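Local coordinates for protein endo-N-acetyl-beta-D-glucosaminidase (Hypocrea jecorina, PDB 4AC1) that hydrolyses the chitobiose core of N-linked glycans as a family 18 glycoside hydrolase, and is held responsible for deglycosylating the cellulases of its own fungus, at residues P3-Y8 with E270-V275; S234-I239 with T276-P281; I43-V48 with E104-Q109. One frame throughout, in Å; residues are numbered along the deposited sequence. Where two conformers were deposited one is given.

Contact 1 (P3-Y8 with E270-V275). With ZN (zinc ion), chain H.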
loop_
_atom_site.group_PDB
_atom_site.type_symbol
_atom_site.label_atom_id
_atom_site.label_comp_id
_atom_site.label_asym_id
_atom_site.label_seq_id
_atom_site.Cartn_x
_atom_site.Cartn_y
_atom_site.Cartn_z
ATOM N N PRO A 3 8.442 -3.751 -13.196
ATOM C CA PRO A 3 7.326 -3.232 -12.412
ATOM C C PRO A 3 7.137 -3.958 -11.082
ATOM O O PRO A 3 7.368 -5.165 -10.977
ATOM C CB PRO A 3 6.125 -3.509 -13.322
ATOM C CG PRO A 3 6.493 -4.770 -14.017
ATOM C CD PRO A 3 7.973 -4.642 -14.277
ATOM N N ARG A 4 6.702 -3.216 -10.073
ATOM C CA ARG A 4 6.355 -3.809 -8.780
ATOM C C ARG A 4 5.010 -4.514 -8.885
ATOM O O ARG A 4 4.131 -4.092 -9.660
ATOM C CB ARG A 4 6.285 -2.735 -7.699
ATOM C CG ARG A 4 7.543 -1.876 -7.616
ATOM C CD ARG A 4 7.382 -0.796 -6.569
ATOM N NE ARG A 4 8.448 0.210 -6.588
ATOM C CZ ARG A 4 8.428 1.324 -7.319
ATOM N NH1 ARG A 4 7.427 1.567 -8.145
ATOM N NH2 ARG A 4 9.417 2.207 -7.226
ATOM N N LEU A 5 4.860 -5.604 -8.133
ATOM C CA LEU A 5 3.566 -6.237 -7.939
ATOM C C LEU A 5 3.344 -6.318 -6.449
ATOM O O LEU A 5 4.066 -7.031 -5.739
ATOM C CB LEU A 5 3.499 -7.635 -8.566
ATOM C CG LEU A 5 2.185 -8.400 -8.340
ATOM C CD1 LEU A 5 0.961 -7.619 -8.864
ATOM C CD2 LEU A 5 2.235 -9.796 -8.950
ATOM N N ILE A 6 2.348 -5.577 -5.981
ATOM C CA ILE A 6 2.145 -5.324 -4.567
ATOM C C ILE A 6 0.772 -5.829 -4.177
ATOM O O ILE A 6 -0.202 -5.554 -4.868
ATOM C CB ILE A 6 2.193 -3.810 -4.313
ATOM C CG1 ILE A 6 3.574 -3.251 -4.686
ATOM C CG2 ILE A 6 1.816 -3.464 -2.863
ATOM C CD1 ILE A 6 3.528 -1.908 -5.368
ATOM N N VAL A 7 0.690 -6.584 -3.092
ATOM C CA VAL A 7 -0.588 -7.102 -2.592
ATOM C C VAL A 7 -0.787 -6.648 -1.148
ATOM O O VAL A 7 0.089 -6.871 -0.285
ATOM C CB VAL A 7 -0.636 -8.640 -2.648
ATOM C CG1 VAL A 7 -1.846 -9.187 -1.857
ATOM C CG2 VAL A 7 -0.654 -9.115 -4.093
ATOM N N TYR A 8 -1.914 -5.984 -0.896
ATOM C CA TYR A 8 -2.344 -5.662 0.457
ATOM C C TYR A 8 -3.022 -6.864 1.099
ATOM O O TYR A 8 -3.867 -7.528 0.473
ATOM C CB TYR A 8 -3.323 -4.497 0.444
ATOM C CG TYR A 8 -2.722 -3.121 0.208
ATOM C CD1 TYR A 8 -2.559 -2.597 -1.077
ATOM C CD2 TYR A 8 -2.326 -2.329 1.288
ATOM C CE1 TYR A 8 -2.005 -1.330 -1.273
ATOM C CE2 TYR A 8 -1.786 -1.059 1.102
ATOM C CZ TYR A 8 -1.631 -0.570 -0.181
ATOM O OH TYR A 8 -1.106 0.689 -0.387
ATOM N N GLU A 270 -4.613 -16.532 -7.784
ATOM C CA GLU A 270 -4.742 -16.486 -9.233
ATOM C C GLU A 270 -4.663 -15.061 -9.781
ATOM O O GLU A 270 -4.118 -14.850 -10.863
ATOM C CB GLU A 270 -5.997 -17.202 -9.716
ATOM C CG GLU A 270 -5.900 -18.707 -9.548
ATOM C CD GLU A 270 -7.134 -19.445 -10.006
ATOM O OE1 GLU A 270 -8.155 -18.790 -10.276
ATOM O OE2 GLU A 270 -7.087 -20.701 -10.081
ATOM N N TRP A 271 -5.167 -14.088 -9.015
ATOM C CA TRP A 271 -5.034 -12.685 -9.377
ATOM C C TRP A 271 -3.564 -12.325 -9.631
ATOM O O TRP A 271 -3.229 -11.770 -10.665
ATOM C CB TRP A 271 -5.607 -11.798 -8.265
ATOM C CG TRP A 271 -5.600 -10.326 -8.582
ATOM C CD1 TRP A 271 -6.585 -9.628 -9.218
ATOM C CD2 TRP A 271 -4.563 -9.384 -8.281
ATOM N NE1 TRP A 271 -6.231 -8.307 -9.331
ATOM C CE2 TRP A 271 -4.994 -8.128 -8.762
ATOM C CE3 TRP A 271 -3.315 -9.476 -7.647
ATOM C CZ2 TRP A 271 -4.215 -6.977 -8.640
ATOM C CZ3 TRP A 271 -2.545 -8.321 -7.521
ATOM C CH2 TRP A 271 -3.001 -7.086 -8.002
ATOM N N ALA A 272 -2.691 -12.666 -8.679
ATOM C CA ALA A 272 -1.267 -12.362 -8.821
ATOM C C ALA A 272 -0.619 -13.063 -10.006
ATOM O O ALA A 272 0.279 -12.505 -10.616
ATOM C CB ALA A 272 -0.511 -12.664 -7.529
ATOM N N GLN A 273 -1.076 -14.274 -10.325
ATOM C CA GLN A 273 -0.640 -14.959 -11.546
ATOM C C GLN A 273 -1.024 -14.186 -12.814
ATOM O O GLN A 273 -0.196 -13.952 -13.683
ATOM C CB GLN A 273 -1.226 -16.372 -11.604
ATOM C CG GLN A 273 -0.713 -17.311 -10.531
ATOM C CD GLN A 273 -1.379 -18.667 -10.562
ATOM O OE1 GLN A 273 -2.597 -18.766 -10.706
ATOM N NE2 GLN A 273 -0.592 -19.715 -10.375
ATOM N N ILE A 274 -2.283 -13.763 -12.892
ATOM C CA ILE A 274 -2.763 -12.994 -14.036
ATOM C C ILE A 274 -2.019 -11.671 -14.178
ATOM O O ILE A 274 -1.579 -11.296 -15.270
ATOM C CB ILE A 274 -4.300 -12.778 -13.950
ATOM C CG1 ILE A 274 -5.010 -14.122 -14.152
ATOM C CG2 ILE A 274 -4.774 -11.739 -14.968
ATOM C CD1 ILE A 274 -6.505 -14.062 -14.110
ATOM N N VAL A 275 -1.859 -10.959 -13.066
ATOM C CA VAL A 275 -1.165 -9.668 -13.122
ATOM C C VAL A 275 0.328 -9.832 -13.413
ATOM O O VAL A 275 0.919 -8.982 -14.051
ATOM C CB VAL A 275 -1.458 -8.796 -11.872
ATOM C CG1 VAL A 275 -0.775 -7.459 -11.977
ATOM C CG2 VAL A 275 -2.944 -8.577 -11.753
HETATM ZN ZN ZN H . -8.675 -22.014 -10.429
HETATM O O HOH W 1 -9.975 -20.552 -10.603
HETATM O O HOH W 2 -10.194 -23.425 -10.767
HETATM O O HOH W 3 -7.248 -23.750 -10.392
HETATM O O HOH W 4 -8.336 -21.945 -12.506
#
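In the (beta/alpha)8 barrel of this family 18 glycoside hydrolase, the indole of Trp271 reaches from helix 270-279 to Leu5 and Val7 on the strand, and its faces and corners organise this contact. Over the middle of one face lies a methyl of its own helix, Val275 CG2, 3.6 Å above the plane of the Trp271 ring. The six-membered end of the ring points at the strand, where CZ3 meets Leu5 CD1 at 3.8 Å. The same CZ3 lies 4.0 Å from Val7 CG2; both methyls approach the indole obliquely. CG of Trp271 stands anti to the backbone N (chi1 -176°), which starts the ring on its course toward the strand.

Strand 4-9 is the first of the eight parallel strands of the barrel and helix 270-279 the last of the outer layer. In these short segments the axes come within 10.0 Å at an angle of 163°, nearly antiparallel. Val252 of the last strand also touches Trp271 and Val275, so the helix covers the seam where strands 251-255 and 4-9 pair and the barrel closes.

Leu5 sends out both of its methyl branches. CD1 fills the angle between Trp271 and Val275, 3.6 Å from Val275 CG1, while CD2 rests by the turn at Ala272, 3.7 Å from that residue's carbonyl O. No hydrogen bond crosses, and all the touching residues are buried. Glu270, at the start of the helix, instead takes part in a zinc site shared with Glu267. Its OE2 binds the metal at 2.1 Å, and its other oxygen, OE1, accepts a 2.6 Å hydrogen bond from water 1, itself a zinc ligand.

Contact 2 (S234-I239 with T276-P281). Unlike the reference sequence in segment 276-281: Val277 (reference Glu). With NAG (2-acetamido-2-deoxy-beta-D-glucopyranose), chain B.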
loop_
_atom_site.group_PDB
_atom_site.type_symbol
_atom_site.label_atom_id
_atom_site.label_comp_id
_atom_site.label_asym_id
_atom_site.label_seq_id
_atom_site.Cartn_x
_atom_site.Cartn_y
_atom_site.Cartn_z
ATOM N N SER A 234 -9.000 -5.472 -19.171
ATOM C CA SER A 234 -9.042 -4.023 -19.364
ATOM C C SER A 234 -7.762 -3.394 -18.824
ATOM O O SER A 234 -7.151 -2.542 -19.468
ATOM C CB SER A 234 -10.268 -3.435 -18.658
ATOM O OG SER A 234 -10.334 -2.024 -18.782
ATOM N N LEU A 235 -7.376 -3.821 -17.622
ATOM C CA LEU A 235 -6.125 -3.398 -17.001
ATOM C C LEU A 235 -4.955 -3.666 -17.949
ATOM O O LEU A 235 -4.107 -2.792 -18.163
ATOM C CB LEU A 235 -5.928 -4.112 -15.656
ATOM C CG LEU A 235 -4.609 -3.821 -14.933
ATOM C CD1 LEU A 235 -4.546 -2.366 -14.492
ATOM C CD2 LEU A 235 -4.422 -4.756 -13.746
ATOM N N ASN A 236 -4.928 -4.870 -18.524
ATOM C CA ASN A 236 -3.861 -5.255 -19.431
ATOM C C ASN A 236 -3.760 -4.325 -20.643
ATOM O O ASN A 236 -2.672 -3.857 -20.988
ATOM C CB ASN A 236 -4.041 -6.698 -19.889
ATOM C CG ASN A 236 -2.985 -7.111 -20.872
ATOM O OD1 ASN A 236 -1.790 -7.064 -20.570
ATOM N ND2 ASN A 236 -3.421 -7.508 -22.076
ATOM N N ASN A 237 -4.897 -4.043 -21.276
ATOM C CA ASN A 237 -4.905 -3.196 -22.458
ATOM C C ASN A 237 -4.291 -1.825 -22.150
ATOM O O ASN A 237 -3.479 -1.297 -22.896
ATOM C CB ASN A 237 -6.342 -3.101 -22.992
ATOM C CG ASN A 237 -6.427 -2.374 -24.313
ATOM O OD1 ASN A 237 -6.566 -1.148 -24.352
ATOM N ND2 ASN A 237 -6.362 -3.127 -25.407
ATOM N N THR A 238 -4.677 -1.267 -21.012
ATOM C CA THR A 238 -4.151 0.018 -20.594
ATOM C C THR A 238 -2.657 -0.041 -20.280
ATOM O O THR A 238 -1.907 0.837 -20.690
ATOM C CB THR A 238 -4.929 0.543 -19.376
ATOM O OG1 THR A 238 -6.296 0.740 -19.768
ATOM C CG2 THR A 238 -4.372 1.863 -18.878
ATOM N N ILE A 239 -2.220 -1.073 -19.562
ATOM C CA ILE A 239 -0.801 -1.179 -19.210
ATOM C C ILE A 239 0.088 -1.345 -20.452
ATOM O O ILE A 239 1.153 -0.731 -20.527
ATOM C CB ILE A 239 -0.570 -2.268 -18.152
ATOM C CG1 ILE A 239 -1.086 -1.760 -16.799
ATOM C CG2 ILE A 239 0.914 -2.658 -18.075
ATOM C CD1 ILE A 239 -1.053 -2.800 -15.677
ATOM N N THR A 276 0.921 -10.935 -12.967
ATOM C CA THR A 276 2.292 -11.257 -13.366
ATOM C C THR A 276 2.391 -11.445 -14.890
ATOM O O THR A 276 3.341 -10.949 -15.520
ATOM C CB THR A 276 2.837 -12.481 -12.616
ATOM O OG1 THR A 276 2.949 -12.175 -11.216
ATOM C CG2 THR A 276 4.220 -12.870 -13.139
ATOM N N VAL A 277 1.410 -12.126 -15.492
ATOM C CA VAL A 277 1.421 -12.271 -16.956
ATOM C C VAL A 277 1.284 -10.914 -17.656
ATOM O O VAL A 277 1.871 -10.690 -18.717
ATOM C CB VAL A 277 0.348 -13.240 -17.497
ATOM C CG1 VAL A 277 0.567 -13.477 -18.991
ATOM C CG2 VAL A 277 0.396 -14.573 -16.802
ATOM N N ILE A 278 0.523 -10.002 -17.065
ATOM C CA ILE A 278 0.392 -8.652 -17.610
ATOM C C ILE A 278 1.704 -7.855 -17.515
ATOM O O ILE A 278 2.134 -7.219 -18.492
ATOM C CB ILE A 278 -0.755 -7.885 -16.901
ATOM C CG1 ILE A 278 -2.102 -8.534 -17.228
ATOM C CG2 ILE A 278 -0.713 -6.389 -17.247
ATOM C CD1 ILE A 278 -3.278 -7.984 -16.416
ATOM N N LEU A 279 2.347 -7.884 -16.350
ATOM C CA LEU A 279 3.486 -7.019 -16.080
ATOM C C LEU A 279 4.797 -7.587 -16.582
ATOM O O LEU A 279 5.716 -6.841 -16.943
ATOM C CB LEU A 279 3.611 -6.822 -14.579
ATOM C CG LEU A 279 2.528 -5.986 -13.913
ATOM C CD1 LEU A 279 2.749 -5.990 -12.391
ATOM C CD2 LEU A 279 2.514 -4.564 -14.473
ATOM N N ARG A 280 4.890 -8.910 -16.552
ATOM C CA ARG A 280 6.101 -9.620 -16.942
ATOM C C ARG A 280 5.768 -10.774 -17.891
ATOM O O ARG A 280 5.951 -11.944 -17.542
ATOM C CB ARG A 280 6.848 -10.117 -15.697
ATOM C CG ARG A 280 7.427 -8.995 -14.837
ATOM C CD ARG A 280 8.175 -9.498 -13.610
ATOM N NE ARG A 280 8.461 -8.386 -12.706
ATOM C CZ ARG A 280 9.601 -7.702 -12.677
ATOM N NH1 ARG A 280 10.613 -8.028 -13.488
ATOM N NH2 ARG A 280 9.739 -6.697 -11.825
ATOM N N PRO A 281 5.286 -10.438 -19.105
ATOM C CA PRO A 281 4.801 -11.476 -20.028
ATOM C C PRO A 281 5.907 -12.383 -20.576
ATOM O O PRO A 281 5.601 -13.427 -21.144
ATOM C CB PRO A 281 4.126 -10.680 -21.153
ATOM C CG PRO A 281 4.689 -9.305 -21.068
ATOM C CD PRO A 281 5.152 -9.078 -19.657
HETATM C C1 NAG B . -2.578 -7.924 -23.169
HETATM C C2 NAG B . -2.710 -9.443 -23.295
HETATM C C3 NAG B . -2.146 -9.983 -24.613
HETATM C C4 NAG B . -2.495 -9.116 -25.819
HETATM C C5 NAG B . -2.324 -7.622 -25.536
HETATM C C6 NAG B . -2.870 -6.758 -26.670
HETATM C C7 NAG B . -2.754 -10.656 -21.187
HETATM C C8 NAG B . -1.957 -11.280 -20.084
HETATM N N2 NAG B . -2.059 -10.090 -22.167
HETATM O O3 NAG B . -2.662 -11.273 -24.856
HETATM O O4 NAG B . -1.665 -9.503 -26.894
HETATM O O5 NAG B . -3.017 -7.279 -24.351
HETATM O O6 NAG B . -4.255 -6.976 -26.868
HETATM O O7 NAG B . -3.983 -10.685 -21.156
HETATM O O HOH W 5 0.875 -7.335 -20.968
#
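Ile278 leans across from helix 270-279 onto Asn236 and Ile239 of helix 232-246, and its side chain carries most of the contact. At the root, Ile278 CB lies 3.9 Å from the amide oxygen OD1 of Asn236. The short branch, CG2, comes nearer to that oxygen, 3.6 Å from Asn236 OD1. On its other flank CG2 packs on Ile239 CD1 at 3.9 Å, the two side chains crossing at about a right angle. The longer branch leaves anti to the carbonyl carbon (chi1 -66°), which brings CG1 to 3.8 Å from Asn236 CB. CG1 also touches the acetamido methyl, C8, of the sugar. At the tip, CD1 rests on Asn236 CB and ends 4.3 Å from Leu235 CD2.

An alanine in place of Ile278 would probably open a gap between Leu235, Ile239 and the base of Asn236, and leave the sugar's C8 methyl without that neighbour. Leu279 adds a second, looser touch, its CD2 against the same Ile239 CD1.

Asn236 bears the N-linked glycan through ND2, joined to C1 of the sugar at 1.4 Å. Its OD1 is not left to aliphatic carbons alone: water 5 donates to Asn236 OD1 at 2.7 Å and to the backbone O of Ile278 at 2.8 Å, stitching the two helices together. Val277, which replaces a glutamate of the reference sequence, puts CG1 by the sugar's C8. On the barrel side, Ile239 and Leu279 both reach Val252 of strand 251-255. Two neighbouring outer helices meeting through aliphatic side chains over a shared strand are the regular pattern of a (beta/alpha)8 barrel, decorated here with a glycan at the helix-helix groove.

Contact 3 (I43-V48 with E104-Q109)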
loop_
_atom_site.group_PDB
_atom_site.type_symbol
_atom_site.label_atom_id
_atom_site.label_comp_id
_atom_site.label_asym_id
_atom_site.label_seq_id
_atom_site.Cartn_x
_atom_site.Cartn_y
_atom_site.Cartn_z
ATOM N N ILE A 43 -3.107 3.527 14.993
ATOM C CA ILE A 43 -2.611 4.269 16.149
ATOM C C ILE A 43 -3.831 4.727 16.946
ATOM O O ILE A 43 -4.728 5.391 16.413
ATOM C CB ILE A 43 -1.753 5.497 15.726
ATOM C CG1 ILE A 43 -0.663 5.106 14.714
ATOM C CG2 ILE A 43 -1.188 6.236 16.955
ATOM C CD1 ILE A 43 0.418 4.217 15.245
ATOM N N ASN A 44 -3.875 4.353 18.220
ATOM C CA ASN A 44 -5.038 4.617 19.067
ATOM C C ASN A 44 -4.710 5.574 20.195
ATOM O O ASN A 44 -3.843 5.275 21.014
ATOM C CB ASN A 44 -5.540 3.299 19.655
ATOM C CG ASN A 44 -5.897 2.286 18.582
ATOM O OD1 ASN A 44 -5.290 1.217 18.492
ATOM N ND2 ASN A 44 -6.862 2.634 17.737
ATOM N N GLN A 45 -5.389 6.722 20.238
ATOM C CA GLN A 45 -5.235 7.648 21.359
ATOM C C GLN A 45 -5.442 6.890 22.673
ATOM O O GLN A 45 -6.426 6.169 22.831
ATOM C CB GLN A 45 -6.226 8.816 21.266
ATOM C CG GLN A 45 -6.158 9.758 22.480
ATOM C CD GLN A 45 -7.235 10.825 22.500
ATOM O OE1 GLN A 45 -6.935 12.006 22.644
ATOM N NE2 GLN A 45 -8.494 10.409 22.389
ATOM N N GLY A 46 -4.492 7.028 23.591
ATOM C CA GLY A 46 -4.594 6.373 24.894
ATOM C C GLY A 46 -4.401 4.862 24.880
ATOM O O GLY A 46 -4.519 4.216 25.924
ATOM N N GLY A 47 -4.103 4.297 23.708
ATOM C CA GLY A 47 -3.928 2.853 23.555
ATOM C C GLY A 47 -2.590 2.420 22.991
ATOM O O GLY A 47 -1.611 3.171 22.996
ATOM N N VAL A 48 -2.551 1.178 22.535
ATOM C CA VAL A 48 -1.372 0.639 21.867
ATOM C C VAL A 48 -1.715 0.411 20.399
ATOM O O VAL A 48 -2.884 0.282 20.035
ATOM C CB VAL A 48 -0.849 -0.698 22.503
ATOM C CG1 VAL A 48 -0.431 -0.468 23.954
ATOM C CG2 VAL A 48 -1.902 -1.819 22.392
ATOM N N GLU A 104 5.782 12.377 19.835
ATOM C CA GLU A 104 6.857 11.436 20.129
ATOM C C GLU A 104 6.324 10.116 20.656
ATOM O O GLU A 104 6.854 9.049 20.337
ATOM C CB GLU A 104 7.857 12.024 21.129
ATOM C CG GLU A 104 8.790 13.046 20.541
ATOM C CD GLU A 104 9.780 12.460 19.545
ATOM O OE1 GLU A 104 10.264 11.323 19.738
ATOM O OE2 GLU A 104 10.077 13.170 18.569
ATOM N N HIS A 105 5.288 10.192 21.487
ATOM C CA HIS A 105 4.717 9.002 22.087
ATOM C C HIS A 105 4.128 8.078 21.015
ATOM O O HIS A 105 4.433 6.882 20.978
ATOM C CB HIS A 105 3.658 9.365 23.132
ATOM C CG HIS A 105 2.887 8.187 23.639
ATOM N ND1 HIS A 105 3.449 7.232 24.460
ATOM C CD2 HIS A 105 1.606 7.805 23.438
ATOM C CE1 HIS A 105 2.546 6.312 24.738
ATOM N NE2 HIS A 105 1.414 6.639 24.138
ATOM N N TYR A 106 3.277 8.628 20.153
ATOM C CA TYR A 106 2.597 7.813 19.148
ATOM C C TYR A 106 3.524 7.429 17.998
ATOM O O TYR A 106 3.480 6.289 17.514
ATOM C CB TYR A 106 1.278 8.463 18.689
ATOM C CG TYR A 106 0.284 8.515 19.818
ATOM C CD1 TYR A 106 -0.264 7.342 20.326
ATOM C CD2 TYR A 106 -0.063 9.724 20.419
ATOM C CE1 TYR A 106 -1.156 7.365 21.386
ATOM C CE2 TYR A 106 -0.950 9.755 21.491
ATOM C CZ TYR A 106 -1.488 8.566 21.960
ATOM O OH TYR A 106 -2.356 8.585 23.021
ATOM N N TYR A 107 4.366 8.367 17.580
ATOM C CA TYR A 107 5.392 8.041 16.599
ATOM C C TYR A 107 6.293 6.904 17.138
ATOM O O TYR A 107 6.628 5.957 16.415
ATOM C CB TYR A 107 6.235 9.265 16.180
ATOM C CG TYR A 107 7.403 8.798 15.364
ATOM C CD1 TYR A 107 7.220 8.438 14.022
ATOM C CD2 TYR A 107 8.662 8.590 15.952
ATOM C CE1 TYR A 107 8.264 7.930 13.278
ATOM C CE2 TYR A 107 9.703 8.071 15.214
ATOM C CZ TYR A 107 9.491 7.752 13.871
ATOM O OH TYR A 107 10.535 7.257 13.132
ATOM N N GLY A 108 6.665 6.988 18.418
ATOM C CA GLY A 108 7.520 5.971 19.025
ATOM C C GLY A 108 6.882 4.593 18.942
ATOM O O GLY A 108 7.562 3.599 18.700
ATOM N N GLN A 109 5.568 4.533 19.132
ATOM C CA GLN A 109 4.840 3.272 18.972
ATOM C C GLN A 109 4.934 2.719 17.542
ATOM O O GLN A 109 5.127 1.514 17.344
ATOM C CB GLN A 109 3.375 3.436 19.352
ATOM C CG GLN A 109 3.092 3.679 20.840
ATOM C CD GLN A 109 1.602 3.739 21.109
ATOM O OE1 GLN A 109 0.814 3.983 20.201
ATOM N NE2 GLN A 109 1.205 3.517 22.353
HETATM O O HOH W 6 -1.779 3.470 19.882
HETATM O O HOH W 7 -0.803 5.333 24.735
#
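Gly46 and Gly47 form the second half of a type II beta turn from Asn44 to Gly47, with Gly46 at positive phi (72°), and this turn offers backbone groups to Tyr106 and Gln109 on the helix. The N-H of Gly46 donates to Tyr106 OH at 2.7 Å in an almost straight bond, 178°, from near the ring plane at its edge. Ile43 meets the base of the same ring, with its CG2 3.7 Å from Tyr106 CD1. Over the middle of one ring face lies His105 CD2, 3.4 Å above the plane of Tyr106.

One turn further along the helix, Gln109 NE2 donates to Gly47 O at 2.9 Å, within both the amide and the carbonyl planes. Its other end is tied in through water 6, which donates to Gln109 OE1 and accepts from Asn44 N; water 7 lies between Gly47 O and His105 NE2. Gly47 O therefore has two donors, NE2 and water 7.

The turn lies between barrel strand 35-42 and the short strand 50-51, against helix 100-116, whose Tyr107 faces helix 132-146.

How the contacts relate
Contacts 1 and 2 share helix 270-279: its start, 270-275, faces the barrel wall, and its last turn, 276-279, meets helix 232-246. They touch directly, most clearly where Arg280 NH2 comes to Pro3 O in a probable hydrogen bond, and their centres are about 10 Å apart. Contact 1 is greasy and buried; contact 2 is also aliphatic, but lies farther out and takes in a water and a glycan. Contact 3 lies across the chain's centre, about 33 Å from contact 1 and 40 Å from contact 2, centre to centre. Partly exposed, it relies on hydrogen bonds to backbone and on waters, where the other two have no direct hydrogen bond between their segments.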